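Local structure of Alpha/beta hydrolase (Enterobacter asburiae, 6KMO) at residues Pro52-Arg56 / Pro140-Ala144; Phe105-Trp110 / Ser180-Val186; Thr117-Leu121 / Gly310-Ser316; Trp208-Asp212 / Leu279-Gly283. The protein is an esterase, also described as a lipase, of the alpha/beta hydrolase fold that probably cleaves carboxylic ester bonds through a serine nucleophile. The protein carries 2 engineered substitutions. All coordinates share one frame; numbering follows the deposited sequence. Where two conformers were deposited one is given.

How the interactions relate
Helix 52-63 precedes the sheet, and interaction 1 ties its first turn to the 140-144 loop after strand 132-136. Interaction 2 opens inside that loop of chain and closes beyond it, joining the turn after strand 99-105 to the start of helix 181-195. Interaction 3, from helix 115-129 to the loop before helix 319-335, crosses both and encloses interaction 4, which links the chain after strand 203-207 to helix 280-292. Interaction 2 is the hub: Trp110 O meets Ser141 N of interaction 1, His106 packs on His118 of interaction 3, and Ser180 O meets Val210 N of interaction 4. Trp208 also touches Gly310, bringing interactions 3 and 4 together.

Interaction 1. Residues Pro52-Arg56 / Pro140-Ala144; sequences PQEAR and PSPEA
Arg56 and Glu143 face each other end-on across this surface contact and make a two-pronged salt bridge. The NH1 of Arg56 gives a bond of 3.0 Å to OE2 of Glu143, and NH2 of Arg56 gives one of 2.8 Å to Glu143 OE1. Both oxygens are met on the syn side and both lie close to the guanidinium plane, yet the two flat groups are turned 30° against each other, a twisted rather than coplanar pair. Glu143 gets its carboxylate there by folding its chain at chi2 (82°), whereas Arg56 runs extended from CG to NE. Helix 52-63 comes before the first strand of the sheet, in the N-terminal region that in hormone-sensitive-lipase-like alpha/beta hydrolases commonly contributes to a cap; segment 140-144 belongs to the loop leaving strand 132-136, so the ion pair joins this early helix to the alpha/beta hydrolase core. The NE of Arg56 bonds to the carbonyl of Val111. One face of the guanidinium is covered by Pro52 CB of the preceding helical turn, 3.8 Å above the plane. Beyond it the Pro52 ring crosses that of Pro142 at about a right angle, CG of Pro52 lying 3.9 Å from CD of Pro142, whose peptide bond with Ser141 is cis. Pro140 adds CB at 3.6 Å from Arg56 NH2.

Interaction 2. Residues Phe105-Trp110 / Ser180-Val186; sequences FHGGGW and SVGGNMV
Val181 sets its CG1 squarely on the indole of Trp110, a CH-pi contact with the carbon 3.4 Å from the centroid of the six-membered ring and 5° off its normal. The two segments are family signatures: Ser180 and Gly182 fit the GxSxG nucleophile elbow, with Ser180 in the strained turn (phi 70°) between strand and helix, while His106-Gly109 reads as the HGGG motif that supplies the oxyanion hole in hormone-sensitive-lipase-like esterases. Packing is tightest where the elbow meets the end of strand 99-105, Gly182 CA coming 3.1 Å from Phe105 O in a CA-H...O contact. Next to it Met185 crosses the Phe105 ring, its CG over one face, offset toward the rim, and its sulfur obliquely placed, a Met-aromatic contact. Val181 CG2 fills the bend of the glycine turn, 3.6 Å from Gly109 N. The looser side begins at Gly108, which is partly exposed. At the N-H edge of the indole a water completes the fit. Asn184 uses ND2 for the carbonyls of Ala253 and Val210, and the water accepts from Trp110 NE1 at 2.9 Å while donating to Val181 O and, at 2.8 Å, to Asn184 OD1.

Interaction 3. Residues Thr117-Leu121 / Gly310-Ser316; sequences THERL and GLLNPLS
Arg120 lays its guanidinium against the 310-316 loop and turns its two terminal nitrogens to oxygens there. NH1 bonds to the side-chain OD1 of Asn313 at 2.8 Å, arriving in the plane of that amide carbonyl although the two flat groups stand 73° apart, and adds a weak bond to Leu311 O. A water accepts a further weak bond from NH1 and donates to Leu312 O at 2.8 Å. NH2 reaches Gly310 O at 2.9 Å and also forms a salt bridge with Asp124, one helical turn on. Bends at chi2 and chi3 (80°) swing the group round to this loop, where Ser316 CB lies over one face near its rim, 3.4 Å above the plane.

Helix 115-129 is kinked here, and the amides of Arg120 and Leu121, which lack a bond to the turn before, are taken up by separate waters. The water at Arg120 N also accepts from Asn313 ND2 at 3.0 Å. The one at Leu121 N stands 3.1 Å from Asn313 OD1 and is also close to Thr117 O, more acceptors than it can serve. Gln63 of helix 52-63 donates to both Thr117 O and Leu311 O.

His118 is held at both nitrogens, ND1 giving its proton to Thr117 OG1, itself also bonded to Asp114 OD1, and NE2 meeting Asn179 ND2; Leu311 CD1 sits over the centre of its ring, 3.6 Å from the centroid. The buried positive charge of Arg120 is thus probably balanced by Asp124 and spread over the loop oxygens, tying residues 310-316 to helix 115-129.

Interaction 4. Residues Trp208-Asp212 / Leu279-Gly283; sequences WPVTD and LRDEG
Glu282 turns its carboxylate back to the loop after strand 203-207, where OE2 collects two backbone amides. Thr211 N is the straighter donor, 2.8 Å from Glu282 OE2 with an angle of 163°, and meets the anti lone pair of that oxygen; Asp212 N, at 3.2 Å from the same OE2, comes from well above the carboxylate plane. A water shared with Asp212 O gives OE2 a third bond. A chi1 of 74° tucks CG of Glu282 over the helix backbone, the extended rest of the chain runs antiparallel to the Thr211 side chain, and Thr211 OG1 returns a weak bond to Glu282 O. A second water donates to both Pro209 O and Leu279 O. Outside these bonds the packing is apolar: Val210 CG2 is pressed to 3.5 Å from Leu279 CD1, tighter than usual for two carbons, while Pro209 CG makes a looser touch, 4.3 Å from Gly283 CA. Asp212 sends its own carboxylate to Arg257. Helix 280-292 follows strand 269-274 and a turn in which Asp277 accepts from Leu279 N; in the alpha/beta hydrolase fold the catalytic acid normally occupies such a turn, and this contact joins it to the chain beside the nucleophile elbow.

Interaction 1. Residues Pro52-Arg56 / Pro140-Ala144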
loop_
_atom_site.group_PDB
_atom_site.type_symbol
_atom_site.label_atom_id
_atom_site.label_comp_id
_atom_site.label_asym_id
_atom_site.label_seq_id
_atom_site.Cartn_x
_atom_site.Cartn_y
_atom_site.Cartn_z
ATOM N N PRO A 52 12.175 -31.941 -8.134
ATOM C CA PRO A 52 10.900 -31.239 -7.910
ATOM C C PRO A 52 10.201 -31.693 -6.650
ATOM O O PRO A 52 9.676 -30.862 -5.901
ATOM C CB PRO A 52 10.106 -31.553 -9.179
ATOM C CG PRO A 52 11.165 -31.649 -10.221
ATOM C CD PRO A 52 12.353 -32.309 -9.547
ATOM N N GLN A 53 10.211 -32.999 -6.374
ATOM C CA GLN A 53 9.535 -33.512 -5.190
ATOM C C GLN A 53 10.174 -32.979 -3.907
ATOM O O GLN A 53 9.478 -32.512 -2.999
ATOM C CB GLN A 53 9.558 -35.044 -5.230
ATOM C CG GLN A 53 8.773 -35.659 -6.403
ATOM C CD GLN A 53 9.473 -35.596 -7.778
ATOM O OE1 GLN A 53 10.678 -35.348 -7.896
ATOM N NE2 GLN A 53 8.691 -35.830 -8.830
ATOM N N GLU A 54 11.509 -33.011 -3.828
ATOM C CA GLU A 54 12.195 -32.482 -2.659
ATOM C C GLU A 54 11.887 -31.003 -2.471
ATOM O O GLU A 54 11.624 -30.552 -1.345
ATOM C CB GLU A 54 13.706 -32.682 -2.810
ATOM C CG GLU A 54 14.161 -34.123 -2.668
ATOM C CD GLU A 54 15.604 -34.329 -3.090
ATOM O OE1 GLU A 54 16.146 -33.502 -3.854
ATOM O OE2 GLU A 54 16.201 -35.339 -2.654
ATOM N N ALA A 55 11.930 -30.229 -3.560
ATOM C CA ALA A 55 11.678 -28.795 -3.467
ATOM C C ALA A 55 10.248 -28.525 -3.026
ATOM O O ALA A 55 10.004 -27.633 -2.211
ATOM C CB ALA A 55 11.944 -28.147 -4.825
ATOM N N ARG A 56 9.292 -29.286 -3.551
ATOM C CA ARG A 56 7.904 -29.109 -3.146
ATOM C C ARG A 56 7.744 -29.306 -1.646
ATOM O O ARG A 56 6.996 -28.568 -0.994
ATOM C CB ARG A 56 7.012 -30.074 -3.908
ATOM C CG ARG A 56 6.842 -29.690 -5.365
ATOM C CD ARG A 56 6.302 -30.814 -6.235
ATOM N NE ARG A 56 6.328 -30.360 -7.623
ATOM C CZ ARG A 56 6.293 -31.127 -8.706
ATOM N NH1 ARG A 56 6.197 -32.445 -8.615
ATOM N NH2 ARG A 56 6.341 -30.549 -9.894
ATOM N N PRO A 140 1.458 -28.674 -12.377
ATOM C CA PRO A 140 2.795 -28.129 -12.112
ATOM C C PRO A 140 3.763 -28.421 -13.246
ATOM O O PRO A 140 3.553 -29.291 -14.095
ATOM C CB PRO A 140 3.251 -28.858 -10.846
ATOM C CG PRO A 140 2.056 -29.580 -10.318
ATOM C CD PRO A 140 1.133 -29.788 -11.467
ATOM N N SER A 141 4.865 -27.689 -13.225
ATOM C CA SER A 141 6.043 -27.983 -14.020
ATOM C C SER A 141 7.041 -28.777 -13.187
ATOM O O SER A 141 7.115 -28.610 -11.965
ATOM C CB SER A 141 6.703 -26.687 -14.501
ATOM O OG SER A 141 5.836 -25.967 -15.379
ATOM N N PRO A 142 7.852 -29.651 -13.811
ATOM C CA PRO A 142 7.971 -29.876 -15.252
ATOM C C PRO A 142 7.010 -30.899 -15.834
ATOM O O PRO A 142 7.127 -31.220 -17.015
ATOM C CB PRO A 142 9.415 -30.364 -15.382
ATOM C CG PRO A 142 9.646 -31.124 -14.128
ATOM C CD PRO A 142 8.908 -30.346 -13.059
ATOM N N GLU A 143 6.072 -31.405 -15.035
ATOM C CA GLU A 143 5.085 -32.344 -15.576
ATOM C C GLU A 143 4.398 -31.737 -16.788
ATOM O O GLU A 143 4.165 -32.417 -17.801
ATOM C CB GLU A 143 4.063 -32.696 -14.497
ATOM C CG GLU A 143 4.585 -33.641 -13.381
ATOM C CD GLU A 143 5.388 -32.980 -12.239
ATOM O OE1 GLU A 143 5.776 -31.790 -12.299
ATOM O OE2 GLU A 143 5.652 -33.706 -11.246
ATOM N N ALA A 144 4.067 -30.454 -16.706
ATOM C CA ALA A 144 3.598 -29.675 -17.830
ATOM C C ALA A 144 4.534 -28.491 -18.013
ATOM O O ALA A 144 5.185 -28.030 -17.065
ATOM C CB ALA A 144 2.178 -29.155 -17.606
#

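Interaction 2. Residues Phe105-Trp110 / Ser180-Val186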
loop_
_atom_site.group_PDB
_atom_site.type_symbol
_atom_site.label_atom_id
_atom_site.label_comp_id
_atom_site.label_asym_id
_atom_site.label_seq_id
_atom_site.Cartn_x
_atom_site.Cartn_y
_atom_site.Cartn_z
ATOM N N PHE A 105 -4.649 -17.710 -8.410
ATOM C CA PHE A 105 -3.558 -18.408 -9.072
ATOM C C PHE A 105 -2.377 -18.430 -8.111
ATOM O O PHE A 105 -1.801 -17.386 -7.796
ATOM C CB PHE A 105 -3.229 -17.703 -10.389
ATOM C CG PHE A 105 -4.421 -17.526 -11.293
ATOM C CD1 PHE A 105 -5.320 -18.561 -11.504
ATOM C CD2 PHE A 105 -4.632 -16.334 -11.942
ATOM C CE1 PHE A 105 -6.417 -18.393 -12.334
ATOM C CE2 PHE A 105 -5.723 -16.166 -12.776
ATOM C CZ PHE A 105 -6.629 -17.210 -12.963
ATOM N N HIS A 106 -2.017 -19.619 -7.643
ATOM C CA HIS A 106 -0.968 -19.753 -6.650
ATOM C C HIS A 106 0.417 -19.579 -7.266
ATOM O O HIS A 106 0.629 -19.761 -8.464
ATOM C CB HIS A 106 -1.083 -21.084 -5.912
ATOM C CG HIS A 106 -0.625 -22.289 -6.681
ATOM N ND1 HIS A 106 0.705 -22.632 -6.776
ATOM C CD2 HIS A 106 -1.312 -23.269 -7.313
ATOM C CE1 HIS A 106 0.820 -23.758 -7.452
ATOM N NE2 HIS A 106 -0.387 -24.164 -7.795
ATOM N N GLY A 107 1.373 -19.236 -6.405
ATOM C CA GLY A 107 2.767 -19.150 -6.770
ATOM C C GLY A 107 3.549 -20.393 -6.397
ATOM O O GLY A 107 3.007 -21.416 -5.983
ATOM N N GLY A 108 4.866 -20.282 -6.544
ATOM C CA GLY A 108 5.744 -21.421 -6.390
ATOM C C GLY A 108 6.640 -21.723 -7.568
ATOM O O GLY A 108 7.180 -22.838 -7.662
ATOM N N GLY A 109 6.834 -20.764 -8.477
ATOM C CA GLY A 109 7.770 -20.996 -9.561
ATOM C C GLY A 109 7.348 -22.063 -10.532
ATOM O O GLY A 109 8.218 -22.650 -11.212
ATOM N N TRP A 110 6.043 -22.345 -10.621
ATOM C CA TRP A 110 5.417 -23.379 -11.441
ATOM C C TRP A 110 5.695 -24.785 -10.915
ATOM O O TRP A 110 4.848 -25.671 -11.034
ATOM C CB TRP A 110 5.772 -23.241 -12.921
ATOM C CG TRP A 110 5.340 -21.921 -13.505
ATOM C CD1 TRP A 110 4.066 -21.516 -13.782
ATOM C CD2 TRP A 110 6.189 -20.827 -13.880
ATOM N NE1 TRP A 110 4.060 -20.248 -14.294
ATOM C CE2 TRP A 110 5.354 -19.804 -14.377
ATOM C CE3 TRP A 110 7.573 -20.611 -13.841
ATOM C CZ2 TRP A 110 5.851 -18.600 -14.844
ATOM C CZ3 TRP A 110 8.064 -19.421 -14.310
ATOM C CH2 TRP A 110 7.215 -18.427 -14.812
ATOM N N SER A 180 3.283 -14.062 -7.189
ATOM C CA SER A 180 4.522 -14.559 -7.797
ATOM C C SER A 180 4.245 -15.038 -9.222
ATOM O O SER A 180 3.760 -14.252 -10.044
ATOM C CB SER A 180 5.154 -15.608 -6.895
ATOM O OG SER A 180 5.163 -15.168 -5.544
ATOM N N VAL A 181 4.506 -16.309 -9.547
ATOM C CA VAL A 181 4.088 -16.810 -10.855
ATOM C C VAL A 181 2.564 -16.801 -10.962
ATOM O O VAL A 181 2.028 -16.782 -12.074
ATOM C CB VAL A 181 4.661 -18.184 -11.253
ATOM C CG1 VAL A 181 6.186 -18.148 -11.321
ATOM C CG2 VAL A 181 4.130 -19.316 -10.389
ATOM N N GLY A 182 1.861 -16.828 -9.832
ATOM C CA GLY A 182 0.424 -16.631 -9.860
ATOM C C GLY A 182 0.035 -15.236 -10.300
ATOM O O GLY A 182 -0.992 -15.047 -10.963
ATOM N N GLY A 183 0.841 -14.237 -9.944
ATOM C CA GLY A 183 0.623 -12.898 -10.477
ATOM C C GLY A 183 0.924 -12.802 -11.965
ATOM O O GLY A 183 0.241 -12.091 -12.706
ATOM N N ASN A 184 1.950 -13.519 -12.422
ATOM C CA ASN A 184 2.183 -13.712 -13.852
ATOM C C ASN A 184 0.949 -14.294 -14.517
ATOM O O ASN A 184 0.514 -13.820 -15.572
ATOM C CB ASN A 184 3.384 -14.655 -13.997
ATOM C CG ASN A 184 3.753 -14.948 -15.419
ATOM O OD1 ASN A 184 3.250 -15.914 -16.000
ATOM N ND2 ASN A 184 4.646 -14.149 -15.985
ATOM N N MET A 185 0.358 -15.309 -13.878
ATOM C CA MET A 185 -0.825 -15.993 -14.407
ATOM C C MET A 185 -2.023 -15.050 -14.500
ATOM O O MET A 185 -2.816 -15.144 -15.447
ATOM C CB MET A 185 -1.101 -17.227 -13.542
ATOM C CG MET A 185 -2.092 -18.248 -14.131
ATOM S SD MET A 185 -2.107 -19.884 -13.224
ATOM C CE MET A 185 -0.515 -20.538 -13.759
ATOM N N VAL A 186 -2.163 -14.113 -13.551
ATOM C CA VAL A 186 -3.190 -13.073 -13.646
ATOM C C VAL A 186 -3.057 -12.327 -14.973
ATOM O O VAL A 186 -4.029 -12.157 -15.723
ATOM C CB VAL A 186 -3.079 -12.098 -12.456
ATOM C CG1 VAL A 186 -3.873 -10.807 -12.732
ATOM C CG2 VAL A 186 -3.546 -12.752 -11.159
HETATM O O HOH W 1 2.047 -18.177 -14.774
#

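Interaction 3. Residues Thr117-Leu121 / Gly310-Ser316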
loop_
_atom_site.group_PDB
_atom_site.type_symbol
_atom_site.label_atom_id
_atom_site.label_comp_id
_atom_site.label_asym_id
_atom_site.label_seq_id
_atom_site.Cartn_x
_atom_site.Cartn_y
_atom_site.Cartn_z
ATOM N N THR A 117 -0.669 -25.104 0.768
ATOM C CA THR A 117 0.386 -24.136 1.027
ATOM C C THR A 117 -0.129 -22.698 0.975
ATOM O O THR A 117 0.402 -21.819 1.677
ATOM C CB THR A 117 1.555 -24.257 0.035
ATOM O OG1 THR A 117 1.096 -24.161 -1.314
ATOM C CG2 THR A 117 2.361 -25.536 0.238
ATOM N N HIS A 118 -1.122 -22.424 0.143
ATOM C CA HIS A 118 -1.637 -21.072 -0.051
ATOM C C HIS A 118 -2.917 -20.787 0.716
ATOM O O HIS A 118 -3.439 -19.665 0.634
ATOM C CB HIS A 118 -1.873 -20.815 -1.546
ATOM C CG HIS A 118 -0.599 -20.570 -2.301
ATOM N ND1 HIS A 118 0.388 -21.524 -2.422
ATOM C CD2 HIS A 118 -0.139 -19.470 -2.941
ATOM C CE1 HIS A 118 1.400 -21.019 -3.104
ATOM N NE2 HIS A 118 1.102 -19.773 -3.431
ATOM N N GLU A 119 -3.409 -21.744 1.515
ATOM C CA GLU A 119 -4.735 -21.608 2.106
ATOM C C GLU A 119 -4.842 -20.419 3.055
ATOM O O GLU A 119 -5.843 -19.694 3.041
ATOM C CB GLU A 119 -5.152 -22.908 2.806
ATOM C CG GLU A 119 -6.538 -22.790 3.397
ATOM C CD GLU A 119 -7.124 -24.099 3.851
ATOM O OE1 GLU A 119 -6.363 -25.090 3.951
ATOM O OE2 GLU A 119 -8.355 -24.133 4.078
ATOM N N ARG A 120 -3.833 -20.186 3.893
ATOM C CA ARG A 120 -3.939 -19.083 4.839
ATOM C C ARG A 120 -4.033 -17.748 4.102
ATOM O O ARG A 120 -4.879 -16.898 4.426
ATOM C CB ARG A 120 -2.763 -19.110 5.807
ATOM C CG ARG A 120 -2.988 -18.247 7.044
ATOM C CD ARG A 120 -1.819 -17.324 7.299
ATOM N NE ARG A 120 -1.857 -16.143 6.433
ATOM C CZ ARG A 120 -0.896 -15.759 5.600
ATOM N NH1 ARG A 120 0.204 -16.466 5.393
ATOM N NH2 ARG A 120 -1.065 -14.621 4.954
ATOM N N LEU A 121 -3.169 -17.558 3.104
ATOM C CA LEU A 121 -3.206 -16.358 2.276
ATOM C C LEU A 121 -4.557 -16.201 1.599
ATOM O O LEU A 121 -5.131 -15.109 1.588
ATOM C CB LEU A 121 -2.088 -16.432 1.232
ATOM C CG LEU A 121 -2.116 -15.418 0.088
ATOM C CD1 LEU A 121 -2.092 -13.972 0.595
ATOM C CD2 LEU A 121 -0.938 -15.665 -0.862
ATOM N N GLY A 310 3.471 -12.146 1.963
ATOM C CA GLY A 310 2.094 -12.460 2.309
ATOM C C GLY A 310 1.724 -13.924 2.214
ATOM O O GLY A 310 0.625 -14.299 2.635
ATOM N N LEU A 311 2.587 -14.750 1.631
ATOM C CA LEU A 311 2.350 -16.186 1.567
ATOM C C LEU A 311 2.901 -16.917 2.783
ATOM O O LEU A 311 2.208 -17.746 3.370
ATOM C CB LEU A 311 3.022 -16.778 0.316
ATOM C CG LEU A 311 3.051 -18.306 0.238
ATOM C CD1 LEU A 311 1.635 -18.841 0.088
ATOM C CD2 LEU A 311 3.930 -18.798 -0.897
ATOM N N LEU A 312 4.149 -16.647 3.138
ATOM C CA LEU A 312 4.875 -17.501 4.076
ATOM C C LEU A 312 4.221 -17.471 5.445
ATOM O O LEU A 312 4.142 -16.428 6.097
ATOM C CB LEU A 312 6.336 -17.050 4.151
ATOM C CG LEU A 312 7.108 -17.251 2.850
ATOM C CD1 LEU A 312 8.445 -16.499 2.840
ATOM C CD2 LEU A 312 7.331 -18.732 2.527
ATOM N N ASN A 313 3.747 -18.627 5.902
ATOM C CA ASN A 313 3.008 -18.637 7.152
ATOM C C ASN A 313 3.834 -18.213 8.356
ATOM O O ASN A 313 3.248 -17.595 9.255
ATOM C CB ASN A 313 2.315 -19.989 7.331
ATOM C CG ASN A 313 1.182 -20.177 6.357
ATOM O OD1 ASN A 313 0.659 -19.212 5.803
ATOM N ND2 ASN A 313 0.807 -21.411 6.111
ATOM N N PRO A 314 5.146 -18.455 8.427
ATOM C CA PRO A 314 5.914 -17.902 9.560
ATOM C C PRO A 314 5.899 -16.384 9.624
ATOM O O PRO A 314 6.242 -15.824 10.677
ATOM C CB PRO A 314 7.321 -18.462 9.341
ATOM C CG PRO A 314 7.061 -19.766 8.615
ATOM C CD PRO A 314 5.925 -19.440 7.662
ATOM N N LEU A 315 5.505 -15.698 8.545
ATOM C CA LEU A 315 5.412 -14.241 8.537
ATOM C C LEU A 315 3.981 -13.727 8.671
ATOM O O LEU A 315 3.750 -12.520 8.540
ATOM C CB LEU A 315 6.050 -13.678 7.265
ATOM C CG LEU A 315 7.562 -13.879 7.158
ATOM C CD1 LEU A 315 8.036 -13.379 5.815
ATOM C CD2 LEU A 315 8.287 -13.163 8.284
ATOM N N SER A 316 3.017 -14.592 8.976
ATOM C CA SER A 316 1.619 -14.197 8.953
ATOM C C SER A 316 1.237 -13.262 10.079
ATOM O O SER A 316 0.152 -12.676 10.021
ATOM C CB SER A 316 0.715 -15.440 8.981
ATOM O OG SER A 316 0.770 -16.074 10.237
HETATM O O HOH W 2 -0.682 -19.322 3.022
HETATM O O HOH W 3 -1.552 -22.139 4.369
HETATM O O HOH W 4 2.399 -14.412 5.375
#

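Interaction 4. Residues Trp208-Asp212 / Leu279-Gly283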
loop_
_atom_site.group_PDB
_atom_site.type_symbol
_atom_site.label_atom_id
_atom_site.label_comp_id
_atom_site.label_asym_id
_atom_site.label_seq_id
_atom_site.Cartn_x
_atom_site.Cartn_y
_atom_site.Cartn_z
ATOM N N TRP A 208 3.434 -9.387 -5.772
ATOM C CA TRP A 208 4.862 -9.592 -6.013
ATOM C C TRP A 208 5.088 -10.494 -7.241
ATOM O O TRP A 208 5.690 -11.578 -7.134
ATOM C CB TRP A 208 5.599 -10.086 -4.766
ATOM C CG TRP A 208 4.881 -11.121 -3.970
ATOM C CD1 TRP A 208 5.070 -12.465 -4.062
ATOM C CD2 TRP A 208 3.849 -10.924 -2.985
ATOM N NE1 TRP A 208 4.206 -13.127 -3.224
ATOM C CE2 TRP A 208 3.462 -12.201 -2.540
ATOM C CE3 TRP A 208 3.205 -9.806 -2.447
ATOM C CZ2 TRP A 208 2.461 -12.385 -1.591
ATOM C CZ3 TRP A 208 2.205 -10.005 -1.498
ATOM C CH2 TRP A 208 1.856 -11.279 -1.086
ATOM N N PRO A 209 4.639 -10.064 -8.417
ATOM C CA PRO A 209 4.571 -10.944 -9.585
ATOM C C PRO A 209 5.900 -11.125 -10.300
ATOM O O PRO A 209 6.790 -10.268 -10.270
ATOM C CB PRO A 209 3.609 -10.190 -10.518
ATOM C CG PRO A 209 3.880 -8.729 -10.196
ATOM C CD PRO A 209 4.009 -8.750 -8.682
ATOM N N VAL A 210 5.982 -12.258 -11.000
ATOM C CA VAL A 210 6.958 -12.485 -12.065
ATOM C C VAL A 210 6.408 -11.873 -13.349
ATOM O O VAL A 210 5.274 -12.169 -13.740
ATOM C CB VAL A 210 7.188 -13.990 -12.269
ATOM C CG1 VAL A 210 8.042 -14.235 -13.516
ATOM C CG2 VAL A 210 7.789 -14.652 -11.039
ATOM N N THR A 211 7.196 -11.027 -14.025
ATOM C CA THR A 211 6.726 -10.433 -15.276
ATOM C C THR A 211 7.667 -10.617 -16.460
ATOM O O THR A 211 7.270 -10.270 -17.580
ATOM C CB THR A 211 6.379 -8.941 -15.125
ATOM O OG1 THR A 211 7.605 -8.231 -14.960
ATOM C CG2 THR A 211 5.430 -8.691 -13.966
ATOM N N ASP A 212 8.874 -11.151 -16.275
ATOM C CA ASP A 212 9.805 -11.251 -17.401
ATOM C C ASP A 212 10.796 -12.380 -17.167
ATOM O O ASP A 212 11.337 -12.531 -16.066
ATOM C CB ASP A 212 10.571 -9.933 -17.570
ATOM C CG ASP A 212 11.308 -9.806 -18.890
ATOM O OD1 ASP A 212 11.030 -10.586 -19.815
ATOM O OD2 ASP A 212 12.179 -8.883 -18.980
ATOM N N LEU A 279 12.340 -9.823 -7.894
ATOM C CA LEU A 279 11.267 -9.509 -8.827
ATOM C C LEU A 279 10.722 -8.096 -8.668
ATOM O O LEU A 279 9.861 -7.685 -9.444
ATOM C CB LEU A 279 10.115 -10.496 -8.633
ATOM C CG LEU A 279 10.458 -11.976 -8.772
ATOM C CD1 LEU A 279 9.212 -12.779 -8.467
ATOM C CD2 LEU A 279 11.040 -12.296 -10.127
ATOM N N ARG A 280 11.191 -7.331 -7.684
ATOM C CA ARG A 280 10.589 -6.029 -7.415
ATOM C C ARG A 280 10.572 -5.144 -8.655
ATOM O O ARG A 280 9.536 -4.585 -9.025
ATOM C CB ARG A 280 11.384 -5.338 -6.314
ATOM C CG ARG A 280 10.857 -3.987 -5.921
ATOM C CD ARG A 280 11.905 -3.256 -5.111
ATOM N NE ARG A 280 13.019 -2.830 -5.936
ATOM C CZ ARG A 280 14.195 -2.425 -5.461
ATOM N NH1 ARG A 280 14.452 -2.447 -4.168
ATOM N NH2 ARG A 280 15.116 -1.988 -6.304
ATOM N N ASP A 281 11.719 -5.000 -9.307
ATOM C CA ASP A 281 11.822 -4.007 -10.368
ATOM C C ASP A 281 10.946 -4.366 -11.564
ATOM O O ASP A 281 10.301 -3.483 -12.144
ATOM C CB ASP A 281 13.274 -3.825 -10.781
ATOM C CG ASP A 281 14.074 -3.016 -9.788
ATOM O OD1 ASP A 281 13.507 -2.461 -8.816
ATOM O OD2 ASP A 281 15.296 -2.916 -10.031
ATOM N N GLU A 282 10.876 -5.653 -11.935
ATOM C CA GLU A 282 10.044 -6.024 -13.076
ATOM C C GLU A 282 8.563 -5.854 -12.763
ATOM O O GLU A 282 7.759 -5.593 -13.669
ATOM C CB GLU A 282 10.363 -7.445 -13.538
ATOM C CG GLU A 282 9.849 -8.572 -12.653
ATOM C CD GLU A 282 10.555 -9.866 -12.940
ATOM O OE1 GLU A 282 11.798 -9.875 -12.816
ATOM O OE2 GLU A 282 9.878 -10.871 -13.284
ATOM N N GLY A 283 8.173 -6.009 -11.501
ATOM C CA GLY A 283 6.789 -5.770 -11.137
ATOM C C GLY A 283 6.434 -4.301 -11.226
ATOM O O GLY A 283 5.400 -3.926 -11.786
HETATM O O HOH W 5 7.264 -8.122 -8.419
HETATM O O HOH W 6 11.660 -13.123 -13.430
#